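Local atomic coordinates of putative PadR-family transcriptional regulatory protein (Bacteroides fragilis, PDB entry 5H20), a protein that is a putative transcriptional regulator of the PadR family, probably binding DNA as a dimer through winged helix-turn-helix domains. Residues A28-I33 / P51-L56; M20-K25 / Q35-A40; E65-T70 / R75-L80. One frame throughout, in Å; residues are numbered along the deposited sequence. Where two conformers were deposited one is given.

Contact 1 of 3, residues A28-I33 / P51-L56; sequences AYASDI and PLLTRL. With GLC (alpha-D-glucopyranose), chain E.
Ala30 and Leu53 mark the nearest approach of the two backbones, their CA atoms 8.3 Å apart, so that the first turn of helix 30-39 faces the middle of helix 46-58. The forked end of Leu53 makes both apolar contacts. Its CD1 branch meets Ala30 CB at 3.8 Å, while CD2 reaches the tip of Ile33, 4.0 Å from Ile33 CD1. With CG anti to the carbonyl carbon (chi1 -61°) and the chain extended beyond it, Leu53 is stretched across to the other helix, and it slides past Ile33 in the opposite direction. The methyl of Ala30 is small enough for Leu53 to come close, while GLC C3 also lies 3.5 Å from Ala30 CB. The glucose sits over this helix end, where the first amides have no carbonyl of a preceding turn to bond. Ala30 N gives its hydrogen to GLC O3 (2.9 Å), and Ser31 N gives its own to GLC O2 (2.8 Å), in a nearly straight bond of 167°. Ser31 OG adds a second bond to GLC O2 at 2.9 Å; its chi1 of 54° tucks the hydroxyl between backbone N and carbonyl carbon, next to its own amide. Tyr29, at the N-cap position, lays the edge of its ring near GLC O3. Its amide is held by Asp32 OD2 (2.9 Å), which receives it on the anti side and out of the carboxylate plane, one half of a capping box. Around Leu53, Ile19 and Leu62 complete the buried apolar setting. The two successive helices are consistent with the helix-turn-helix of winged-helix regulators, in which helix 46-58 would probably be the recognition helix; here the start of the preceding helix also forms a wall of the glucose pocket.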
loop_
_atom_site.group_PDB
_atom_site.type_symbol
_atom_site.label_atom_id
_atom_site.label_comp_id
_atom_site.label_asym_id
_atom_site.label_seq_id
_atom_site.Cartn_x
_atom_site.Cartn_y
_atom_site.Cartn_z
ATOM N N ALA A 28 -19.557 -9.042 -5.534
ATOM C CA ALA A 28 -19.075 -10.424 -5.634
ATOM C C ALA A 28 -19.053 -11.173 -4.307
ATOM O O ALA A 28 -18.903 -10.566 -3.245
ATOM C CB ALA A 28 -17.687 -10.453 -6.269
ATOM N N TYR A 29 -19.228 -12.492 -4.396
ATOM C CA TYR A 29 -18.938 -13.414 -3.307
ATOM C C TYR A 29 -17.419 -13.517 -3.187
ATOM O O TYR A 29 -16.688 -13.316 -4.175
ATOM C CB TYR A 29 -19.532 -14.809 -3.583
ATOM C CG TYR A 29 -21.049 -14.881 -3.793
ATOM C CD1 TYR A 29 -21.943 -14.734 -2.719
ATOM C CD2 TYR A 29 -21.583 -15.130 -5.060
ATOM C CE1 TYR A 29 -23.319 -14.815 -2.912
ATOM C CE2 TYR A 29 -22.959 -15.208 -5.261
ATOM C CZ TYR A 29 -23.817 -15.057 -4.183
ATOM O OH TYR A 29 -25.174 -15.126 -4.380
ATOM N N ALA A 30 -16.939 -13.819 -1.982
ATOM C CA ALA A 30 -15.526 -14.116 -1.752
ATOM C C ALA A 30 -14.929 -15.109 -2.772
ATOM O O ALA A 30 -13.821 -14.898 -3.264
ATOM C CB ALA A 30 -15.310 -14.603 -0.324
ATOM N N SER A 31 -15.683 -16.166 -3.078
ATOM C CA SER A 31 -15.367 -17.138 -4.135
ATOM C C SER A 31 -15.217 -16.537 -5.537
ATOM O O SER A 31 -14.473 -17.079 -6.350
ATOM C CB SER A 31 -16.415 -18.255 -4.172
ATOM O OG SER A 31 -17.729 -17.706 -4.294
ATOM N N ASP A 32 -15.933 -15.446 -5.831
ATOM C CA ASP A 32 -15.749 -14.754 -7.117
ATOM C C ASP A 32 -14.429 -13.999 -7.115
ATOM O O ASP A 32 -13.746 -13.952 -8.133
ATOM C CB ASP A 32 -16.898 -13.782 -7.435
ATOM C CG ASP A 32 -18.257 -14.454 -7.453
ATOM O OD1 ASP A 32 -18.354 -15.572 -8.004
ATOM O OD2 ASP A 32 -19.236 -13.853 -6.932
ATOM N N ILE A 33 -14.103 -13.397 -5.971
ATOM C CA ILE A 33 -12.853 -12.666 -5.777
ATOM C C ILE A 33 -11.669 -13.620 -5.935
ATOM O O ILE A 33 -10.758 -13.333 -6.714
ATOM C CB ILE A 33 -12.798 -11.903 -4.425
ATOM C CG1 ILE A 33 -13.823 -10.766 -4.422
ATOM C CG2 ILE A 33 -11.392 -11.342 -4.168
ATOM C CD1 ILE A 33 -14.141 -10.210 -3.047
ATOM N N PRO A 51 -10.137 -12.486 6.564
ATOM C CA PRO A 51 -9.907 -11.416 7.547
ATOM C C PRO A 51 -9.785 -10.009 6.961
ATOM O O PRO A 51 -10.076 -9.038 7.659
ATOM C CB PRO A 51 -8.585 -11.817 8.224
ATOM C CG PRO A 51 -8.454 -13.283 7.981
ATOM C CD PRO A 51 -9.044 -13.486 6.616
ATOM N N LEU A 52 -9.361 -9.897 5.704
ATOM C CA LEU A 52 -9.238 -8.589 5.045
ATOM C C LEU A 52 -10.605 -8.033 4.634
ATOM O O LEU A 52 -10.882 -6.827 4.816
ATOM C CB LEU A 52 -8.292 -8.681 3.851
ATOM C CG LEU A 52 -6.776 -8.457 4.001
ATOM C CD1 LEU A 52 -6.161 -8.712 5.378
ATOM C CD2 LEU A 52 -6.054 -9.227 2.920
ATOM N N LEU A 53 -11.459 -8.913 4.106
ATOM C CA LEU A 53 -12.846 -8.581 3.823
ATOM C C LEU A 53 -13.536 -8.048 5.082
ATOM O O LEU A 53 -14.178 -6.990 5.040
ATOM C CB LEU A 53 -13.597 -9.805 3.281
ATOM C CG LEU A 53 -13.119 -10.451 1.985
ATOM C CD1 LEU A 53 -13.946 -11.707 1.740
ATOM C CD2 LEU A 53 -13.217 -9.473 0.820
ATOM N N THR A 54 -13.366 -8.785 6.186
ATOM C CA THR A 54 -13.888 -8.419 7.501
ATOM C C THR A 54 -13.333 -7.055 7.956
ATOM O O THR A 54 -14.114 -6.207 8.410
ATOM C CB THR A 54 -13.661 -9.559 8.539
ATOM O OG1 THR A 54 -14.403 -10.718 8.135
ATOM C CG2 THR A 54 -14.127 -9.167 9.948
ATOM N N ARG A 55 -12.022 -6.842 7.778
ATOM C CA ARG A 55 -11.357 -5.585 8.140
ATOM C C ARG A 55 -11.889 -4.391 7.333
ATOM O O ARG A 55 -12.132 -3.320 7.884
ATOM C CB ARG A 55 -9.839 -5.717 7.972
ATOM C CG ARG A 55 -9.027 -4.839 8.905
ATOM C CD ARG A 55 -7.547 -5.167 8.812
ATOM N NE ARG A 55 -7.289 -6.596 8.983
ATOM C CZ ARG A 55 -6.142 -7.094 9.427
ATOM N NH1 ARG A 55 -5.154 -6.274 9.756
ATOM N NH2 ARG A 55 -5.985 -8.405 9.554
ATOM N N LEU A 56 -12.065 -4.597 6.024
ATOM C CA LEU A 56 -12.604 -3.574 5.114
ATOM C C LEU A 56 -14.088 -3.272 5.386
ATOM O O LEU A 56 -14.495 -2.100 5.326
ATOM C CB LEU A 56 -12.377 -3.948 3.641
ATOM C CG LEU A 56 -10.951 -3.993 3.045
ATOM C CD1 LEU A 56 -10.873 -4.985 1.894
ATOM C CD2 LEU A 56 -10.449 -2.625 2.596
HETATM C C1 GLC E . -19.196 -18.234 0.028
HETATM C C2 GLC E . -18.897 -16.835 -0.513
HETATM C C3 GLC E . -18.447 -15.824 0.552
HETATM C C4 GLC E . -18.950 -16.082 1.976
HETATM C C5 GLC E . -18.856 -17.554 2.411
HETATM C C6 GLC E . -20.081 -17.958 3.236
HETATM O O1 GLC E . -18.708 -19.191 -0.917
HETATM O O2 GLC E . -17.868 -16.928 -1.503
HETATM O O3 GLC E . -18.838 -14.506 0.147
HETATM O O4 GLC E . -18.172 -15.294 2.888
HETATM O O5 GLC E . -18.599 -18.478 1.320
HETATM O O6 GLC E . -19.981 -17.390 4.550
#

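Contact 2 of 3, residues M20-K25 / Q35-A40; sequences MLLLHK and QKLKEA
Leu22 and Leu37 both turn CG anti to their own carbonyl carbon (chi1 -68° and -73°), and this common rotamer sends their branched ends toward each other between the two helices. There they cross obliquely, Leu22 CD1 lying 4.0 Å from Leu37 CG and equally near its CD2 methyl. The other branch of Leu22 turns to the aliphatic root of Lys36, with Leu22 CD2 to Lys36 CB also at 4.0 Å. A leucine fits this position because its fork can serve two neighbours on successive residues of the facing helix. Lys36 has a double character: its first carbons help cover Leu22, while the extended chain beyond CG carries the amine past it, in the opposite direction, to the polar border. At that border a water accepts from Lys36 NZ (2.7 Å) and donates to Leu22 O (2.9 Å), bridging the side chain of one helix to the backbone of the other near the end of helix 5-23. The amine also forms a salt bridge with Glu26, which would help keep it charged. Leu22 touches Ile33 of helix 30-39 too, and Leu37 reaches Leu42 and Val44 in the following loop. The contact thus fastens the end of helix 5-23 to the latter part of helix 30-39, with helix 82-97 packing against Met20, Leu21 and His24, and Thr101 of the second subunit resting on Leu22.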
loop_
_atom_site.group_PDB
_atom_site.type_symbol
_atom_site.label_atom_id
_atom_site.label_comp_id
_atom_site.label_asym_id
_atom_site.label_seq_id
_atom_site.Cartn_x
_atom_site.Cartn_y
_atom_site.Cartn_z
ATOM N N MET A 20 -10.624 -4.041 -3.225
ATOM C CA MET A 20 -11.410 -2.841 -3.548
ATOM C C MET A 20 -11.438 -2.593 -5.052
ATOM O O MET A 20 -12.496 -2.250 -5.604
ATOM C CB MET A 20 -10.888 -1.616 -2.807
ATOM C CG MET A 20 -11.146 -1.656 -1.315
ATOM S SD MET A 20 -10.735 -0.095 -0.520
ATOM C CE MET A 20 -8.968 -0.295 -0.279
ATOM N N LEU A 21 -10.285 -2.790 -5.702
ATOM C CA LEU A 21 -10.186 -2.769 -7.167
ATOM C C LEU A 21 -11.143 -3.747 -7.843
ATOM O O LEU A 21 -11.919 -3.341 -8.709
ATOM C CB LEU A 21 -8.750 -3.038 -7.651
ATOM C CG LEU A 21 -7.993 -1.934 -8.386
ATOM C CD1 LEU A 21 -6.720 -2.521 -8.972
ATOM C CD2 LEU A 21 -8.814 -1.296 -9.501
ATOM N N LEU A 22 -11.094 -5.018 -7.436
ATOM C CA LEU A 22 -11.951 -6.073 -8.004
ATOM C C LEU A 22 -13.446 -5.863 -7.741
ATOM O O LEU A 22 -14.273 -6.234 -8.570
ATOM C CB LEU A 22 -11.492 -7.476 -7.563
ATOM C CG LEU A 22 -10.135 -8.009 -8.079
ATOM C CD1 LEU A 22 -9.611 -9.135 -7.197
ATOM C CD2 LEU A 22 -10.187 -8.467 -9.531
ATOM N N LEU A 23 -13.782 -5.230 -6.619
ATOM C CA LEU A 23 -15.183 -4.981 -6.255
ATOM C C LEU A 23 -15.798 -3.701 -6.835
ATOM O O LEU A 23 -17.017 -3.522 -6.786
ATOM C CB LEU A 23 -15.366 -5.040 -4.730
ATOM C CG LEU A 23 -15.372 -6.447 -4.123
ATOM C CD1 LEU A 23 -15.236 -6.352 -2.620
ATOM C CD2 LEU A 23 -16.618 -7.265 -4.471
ATOM N N HIS A 24 -14.952 -2.833 -7.401
ATOM C CA HIS A 24 -15.370 -1.491 -7.823
ATOM C C HIS A 24 -16.391 -1.483 -8.958
ATOM O O HIS A 24 -17.263 -0.613 -8.984
ATOM C CB HIS A 24 -14.159 -0.583 -8.103
ATOM C CG HIS A 24 -13.944 -0.241 -9.546
ATOM N ND1 HIS A 24 -14.526 0.857 -10.147
ATOM C CD2 HIS A 24 -13.195 -0.840 -10.502
ATOM C CE1 HIS A 24 -14.155 0.912 -11.414
ATOM N NE2 HIS A 24 -13.349 -0.106 -11.656
ATOM N N LYS A 25 -16.292 -2.440 -9.880
ATOM C CA LYS A 25 -17.272 -2.531 -10.963
ATOM C C LYS A 25 -18.393 -3.512 -10.639
ATOM O O LYS A 25 -19.569 -3.192 -10.833
ATOM C CB LYS A 25 -16.606 -2.863 -12.299
ATOM C CG LYS A 25 -17.251 -2.171 -13.489
ATOM C CD LYS A 25 -16.228 -1.930 -14.585
ATOM C CE LYS A 25 -16.772 -1.043 -15.690
ATOM N NZ LYS A 25 -15.720 -0.757 -16.705
ATOM N N GLN A 35 -11.642 -16.428 -7.481
ATOM C CA GLN A 35 -11.643 -16.869 -8.877
ATOM C C GLN A 35 -11.033 -15.843 -9.839
ATOM O O GLN A 35 -10.314 -16.218 -10.769
ATOM C CB GLN A 35 -13.065 -17.226 -9.319
ATOM C CG GLN A 35 -13.185 -18.605 -9.945
ATOM C CD GLN A 35 -12.834 -18.637 -11.422
ATOM O OE1 GLN A 35 -11.780 -19.146 -11.805
ATOM N NE2 GLN A 35 -13.728 -18.104 -12.262
ATOM N N LYS A 36 -11.328 -14.560 -9.614
ATOM C CA LYS A 36 -10.796 -13.470 -10.452
ATOM C C LYS A 36 -9.305 -13.267 -10.230
ATOM O O LYS A 36 -8.573 -12.891 -11.155
ATOM C CB LYS A 36 -11.565 -12.170 -10.214
ATOM C CG LYS A 36 -12.924 -12.144 -10.898
ATOM C CD LYS A 36 -13.717 -10.918 -10.501
ATOM C CE LYS A 36 -15.077 -10.905 -11.179
ATOM N NZ LYS A 36 -15.707 -9.571 -11.024
ATOM N N LEU A 37 -8.875 -13.525 -8.995
ATOM C CA LEU A 37 -7.479 -13.599 -8.636
ATOM C C LEU A 37 -6.774 -14.763 -9.355
ATOM O O LEU A 37 -5.648 -14.598 -9.823
ATOM C CB LEU A 37 -7.321 -13.691 -7.107
ATOM C CG LEU A 37 -7.596 -12.419 -6.280
ATOM C CD1 LEU A 37 -7.908 -12.762 -4.836
ATOM C CD2 LEU A 37 -6.450 -11.420 -6.336
ATOM N N LYS A 38 -7.445 -15.920 -9.444
ATOM C CA LYS A 38 -6.922 -17.114 -10.132
ATOM C C LYS A 38 -6.623 -16.837 -11.608
ATOM O O LYS A 38 -5.566 -17.238 -12.121
ATOM C CB LYS A 38 -7.887 -18.302 -9.971
ATOM C CG LYS A 38 -7.432 -19.627 -10.580
ATOM C CD LYS A 38 -6.518 -20.399 -9.644
ATOM C CE LYS A 38 -6.140 -21.751 -10.231
ATOM N NZ LYS A 38 -5.088 -22.406 -9.408
ATOM N N GLU A 39 -7.554 -16.143 -12.264
ATOM C CA GLU A 39 -7.416 -15.655 -13.637
ATOM C C GLU A 39 -6.256 -14.673 -13.807
ATOM O O GLU A 39 -5.687 -14.577 -14.892
ATOM C CB GLU A 39 -8.719 -14.983 -14.091
ATOM C CG GLU A 39 -9.798 -15.947 -14.560
ATOM C CD GLU A 39 -11.186 -15.326 -14.575
ATOM O OE1 GLU A 39 -11.364 -14.208 -15.119
ATOM O OE2 GLU A 39 -12.115 -15.967 -14.043
ATOM N N ALA A 40 -5.932 -13.941 -12.738
ATOM C CA ALA A 40 -4.803 -13.000 -12.716
ATOM C C ALA A 40 -3.481 -13.679 -12.332
ATOM O O ALA A 40 -2.469 -12.999 -12.083
ATOM C CB ALA A 40 -5.099 -11.834 -11.779
HETATM O O HOH W 1 -15.988 -8.569 -8.540
#

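Contact 3 of 3, residues E65-T70 / R75-L80; sequences EWVEST and RKYYKL. With GLC (alpha-D-glucopyranose), chain E; PO4 (phosphate ion), chain D.
Trp66 and Lys76 form a non-hydrogen-bonded pair of the antiparallel hairpin, and their side chains run side by side over one face of it. Lys76 CG lies over the six-membered ring of Trp66, 3.9 Å from its centroid, a CH-pi contact on the face near its rim; Lys76 CE continues past the ring, 3.5 Å from Trp66 CH2, while the amine goes on to a weak hydrogen bond with Tyr64. Two hydrogen-bonded pairs flank this one. Val67 N bonds Arg75 O at 2.8 Å, nearly straight at 173° and in the carbonyl plane, and Arg75 N in turn donates to Val67 O; Glu65 and Tyr77 exchange bonds likewise. On the opposite face, with Glu65, Val67, Arg75 and Tyr77, Val67 CG2 packs on Tyr77 CB at 3.8 Å, a beta-branched residue suited to a strand. At the pair farther from the turn, a water donates to both Glu65 OE2 and Tyr77 O, tying carboxylate to backbone.

Strand 75-80 also binds ligand directly. Lys76 O accepts from GLC O3 at 2.7 Å. Arg75, bent at chi3 (75°), swings its guanidinium edge to a phosphate ion, probably from the crystallisation liquor, with both Arg75 NH1 and NH2 on PO4 O2, the latter at 3.1 Å; Arg75 NH2 also makes a weak bond to GLC O1. Tyr29 makes a cation-pi contact with Arg75 and meets the Tyr77 ring edge-to-face. Segments 65-67 and 75-80, their N-to-C directions 134° apart, are consistent with the wing of a winged-helix domain: helix 46-58 leads into it, Tyr78 ties it to Ala28 ahead of helix 30-39, and Leu80 anchors its base on helix 82-97.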
loop_
_atom_site.group_PDB
_atom_site.type_symbol
_atom_site.label_atom_id
_atom_site.label_comp_id
_atom_site.label_asym_id
_atom_site.label_seq_id
_atom_site.Cartn_x
_atom_site.Cartn_y
_atom_site.Cartn_z
ATOM N N GLU A 65 -24.626 -8.188 2.038
ATOM C CA GLU A 65 -25.943 -8.723 2.344
ATOM C C GLU A 65 -25.874 -10.247 2.238
ATOM O O GLU A 65 -25.080 -10.799 1.461
ATOM C CB GLU A 65 -27.031 -8.112 1.449
ATOM C CG GLU A 65 -26.561 -7.546 0.112
ATOM C CD GLU A 65 -27.467 -6.460 -0.456
ATOM O OE1 GLU A 65 -28.638 -6.301 -0.015
ATOM O OE2 GLU A 65 -26.982 -5.740 -1.368
ATOM N N TRP A 66 -26.650 -10.924 3.074
ATOM C CA TRP A 66 -26.711 -12.382 3.063
ATOM C C TRP A 66 -27.618 -12.874 1.924
ATOM O O TRP A 66 -28.739 -12.387 1.759
ATOM C CB TRP A 66 -27.233 -12.904 4.398
ATOM C CG TRP A 66 -26.335 -12.640 5.561
ATOM C CD1 TRP A 66 -26.439 -11.622 6.466
ATOM C CD2 TRP A 66 -25.197 -13.421 5.960
ATOM N NE1 TRP A 66 -25.439 -11.718 7.400
ATOM C CE2 TRP A 66 -24.661 -12.813 7.117
ATOM C CE3 TRP A 66 -24.584 -14.578 5.453
ATOM C CZ2 TRP A 66 -23.528 -13.325 7.784
ATOM C CZ3 TRP A 66 -23.461 -15.099 6.119
ATOM C CH2 TRP A 66 -22.950 -14.470 7.274
ATOM N N VAL A 67 -27.102 -13.814 1.135
ATOM C CA VAL A 67 -27.874 -14.505 0.118
ATOM C C VAL A 67 -28.319 -15.818 0.760
ATOM O O VAL A 67 -27.502 -16.674 1.097
ATOM C CB VAL A 67 -27.066 -14.718 -1.192
ATOM C CG1 VAL A 67 -27.826 -15.605 -2.174
ATOM C CG2 VAL A 67 -26.727 -13.383 -1.849
ATOM N N GLU A 68 -29.631 -15.947 0.942
ATOM C CA GLU A 68 -30.231 -17.054 1.691
ATOM C C GLU A 68 -30.874 -18.030 0.727
ATOM O O GLU A 68 -31.608 -17.629 -0.187
ATOM C CB GLU A 68 -31.266 -16.525 2.690
ATOM C CG GLU A 68 -30.713 -15.549 3.735
ATOM C CD GLU A 68 -30.274 -16.231 5.022
ATOM O OE1 GLU A 68 -31.001 -17.162 5.467
ATOM O OE2 GLU A 68 -29.219 -15.826 5.598
ATOM N N SER A 69 -30.590 -19.311 0.939
ATOM C CA SER A 69 -31.038 -20.387 0.052
ATOM C C SER A 69 -31.555 -21.571 0.868
ATOM O O SER A 69 -31.458 -21.582 2.096
ATOM C CB SER A 69 -29.881 -20.800 -0.881
ATOM O OG SER A 69 -29.920 -22.173 -1.257
ATOM N N THR A 70 -32.127 -22.554 0.180
ATOM C CA THR A 70 -32.495 -23.822 0.811
ATOM C C THR A 70 -31.511 -24.935 0.423
ATOM O O THR A 70 -31.477 -25.993 1.056
ATOM C CB THR A 70 -33.967 -24.216 0.521
ATOM O OG1 THR A 70 -34.166 -24.413 -0.886
ATOM C CG2 THR A 70 -34.913 -23.134 1.014
ATOM N N ARG A 75 -24.585 -16.948 2.101
ATOM C CA ARG A 75 -23.346 -16.468 1.508
ATOM C C ARG A 75 -23.323 -14.945 1.577
ATOM O O ARG A 75 -24.356 -14.299 1.376
ATOM C CB ARG A 75 -23.232 -16.942 0.059
ATOM C CG ARG A 75 -23.307 -18.454 -0.134
ATOM C CD ARG A 75 -23.283 -18.814 -1.610
ATOM N NE ARG A 75 -21.941 -18.661 -2.157
ATOM C CZ ARG A 75 -21.641 -18.437 -3.436
ATOM N NH1 ARG A 75 -22.595 -18.342 -4.358
ATOM N NH2 ARG A 75 -20.369 -18.307 -3.795
ATOM N N LYS A 76 -22.160 -14.388 1.900
ATOM C CA LYS A 76 -21.972 -12.946 1.994
ATOM C C LYS A 76 -21.749 -12.387 0.591
ATOM O O LYS A 76 -20.912 -12.869 -0.171
ATOM C CB LYS A 76 -20.800 -12.593 2.915
ATOM C CG LYS A 76 -21.052 -12.769 4.415
ATOM C CD LYS A 76 -19.742 -12.606 5.169
ATOM C CE LYS A 76 -19.871 -12.910 6.657
ATOM N NZ LYS A 76 -19.594 -11.739 7.539
ATOM N N TYR A 77 -22.548 -11.394 0.228
ATOM C CA TYR A 77 -22.432 -10.811 -1.100
ATOM C C TYR A 77 -21.971 -9.376 -0.934
ATOM O O TYR A 77 -22.691 -8.524 -0.413
ATOM C CB TYR A 77 -23.734 -10.983 -1.880
ATOM C CG TYR A 77 -23.680 -10.662 -3.359
ATOM C CD1 TYR A 77 -22.992 -11.485 -4.261
ATOM C CD2 TYR A 77 -24.376 -9.551 -3.872
ATOM C CE1 TYR A 77 -22.973 -11.194 -5.623
ATOM C CE2 TYR A 77 -24.356 -9.253 -5.227
ATOM C CZ TYR A 77 -23.654 -10.075 -6.096
ATOM O OH TYR A 77 -23.626 -9.788 -7.437
ATOM N N TYR A 78 -20.735 -9.147 -1.347
ATOM C CA TYR A 78 -19.993 -7.951 -0.991
ATOM C C TYR A 78 -20.047 -6.936 -2.107
ATOM O O TYR A 78 -20.001 -7.290 -3.284
ATOM C CB TYR A 78 -18.519 -8.306 -0.746
ATOM C CG TYR A 78 -18.173 -9.056 0.522
ATOM C CD1 TYR A 78 -17.880 -8.366 1.708
ATOM C CD2 TYR A 78 -18.047 -10.456 0.520
ATOM C CE1 TYR A 78 -17.524 -9.041 2.867
ATOM C CE2 TYR A 78 -17.676 -11.144 1.674
ATOM C CZ TYR A 78 -17.415 -10.434 2.844
ATOM O OH TYR A 78 -17.031 -11.097 3.994
ATOM N N LYS A 79 -20.121 -5.672 -1.717
ATOM C CA LYS A 79 -19.964 -4.555 -2.638
ATOM C C LYS A 79 -19.055 -3.499 -2.017
ATOM O O LYS A 79 -18.883 -3.451 -0.795
ATOM C CB LYS A 79 -21.322 -3.967 -3.032
ATOM C CG LYS A 79 -22.052 -3.274 -1.887
ATOM C CD LYS A 79 -23.307 -2.556 -2.345
ATOM C CE LYS A 79 -23.630 -1.433 -1.374
ATOM N NZ LYS A 79 -24.783 -0.594 -1.840
ATOM N N LEU A 80 -18.469 -2.669 -2.873
ATOM C CA LEU A 80 -17.673 -1.538 -2.445
ATOM C C LEU A 80 -18.651 -0.390 -2.125
ATOM O O LEU A 80 -19.469 -0.026 -2.980
ATOM C CB LEU A 80 -16.739 -1.137 -3.592
ATOM C CG LEU A 80 -15.219 -0.970 -3.524
ATOM C CD1 LEU A 80 -14.829 0.110 -4.512
ATOM C CD2 LEU A 80 -14.656 -0.626 -2.155
HETATM C C1 GLC E . -19.196 -18.234 0.028
HETATM C C2 GLC E . -18.897 -16.835 -0.513
HETATM C C3 GLC E . -18.447 -15.824 0.552
HETATM C C4 GLC E . -18.950 -16.082 1.976
HETATM C C5 GLC E . -18.856 -17.554 2.411
HETATM C C6 GLC E . -20.081 -17.958 3.236
HETATM O O1 GLC E . -18.708 -19.191 -0.917
HETATM O O2 GLC E . -17.868 -16.928 -1.503
HETATM O O3 GLC E . -18.838 -14.506 0.147
HETATM O O4 GLC E . -18.172 -15.294 2.888
HETATM O O5 GLC E . -18.599 -18.478 1.320
HETATM O O6 GLC E . -19.981 -17.390 4.550
HETATM P P PO4 D . -21.436 -17.581 -8.145
HETATM O O1 PO4 D . -22.898 -17.822 -7.846
HETATM O O2 PO4 D . -20.634 -17.680 -6.870
HETATM O O3 PO4 D . -21.255 -16.207 -8.748
HETATM O O4 PO4 D . -20.943 -18.624 -9.120
HETATM O O HOH W 2 -23.988 -6.281 -1.878
#

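How the contacts relate
All three contacts lie within the PadR-like region. Contacts 1 and 2 have centres about 10 Å apart and share helix 30-39: its beginning serves contact 1, its latter part contact 2, and their segments alternate along the chain. Ile33 joins them by touching both Leu22 and Leu23. Contact 3 follows both in sequence, its centre about 11 Å from that of contact 1 and about 17 Å from that of contact 2. Helix 46-58 leads into its hairpin. Contacts 1 and 3 hold the glucose between them, while Leu80 packs against Met20 and His24 of contact 2. Together they join a three-helix core to its wing, as in winged-helix regulators.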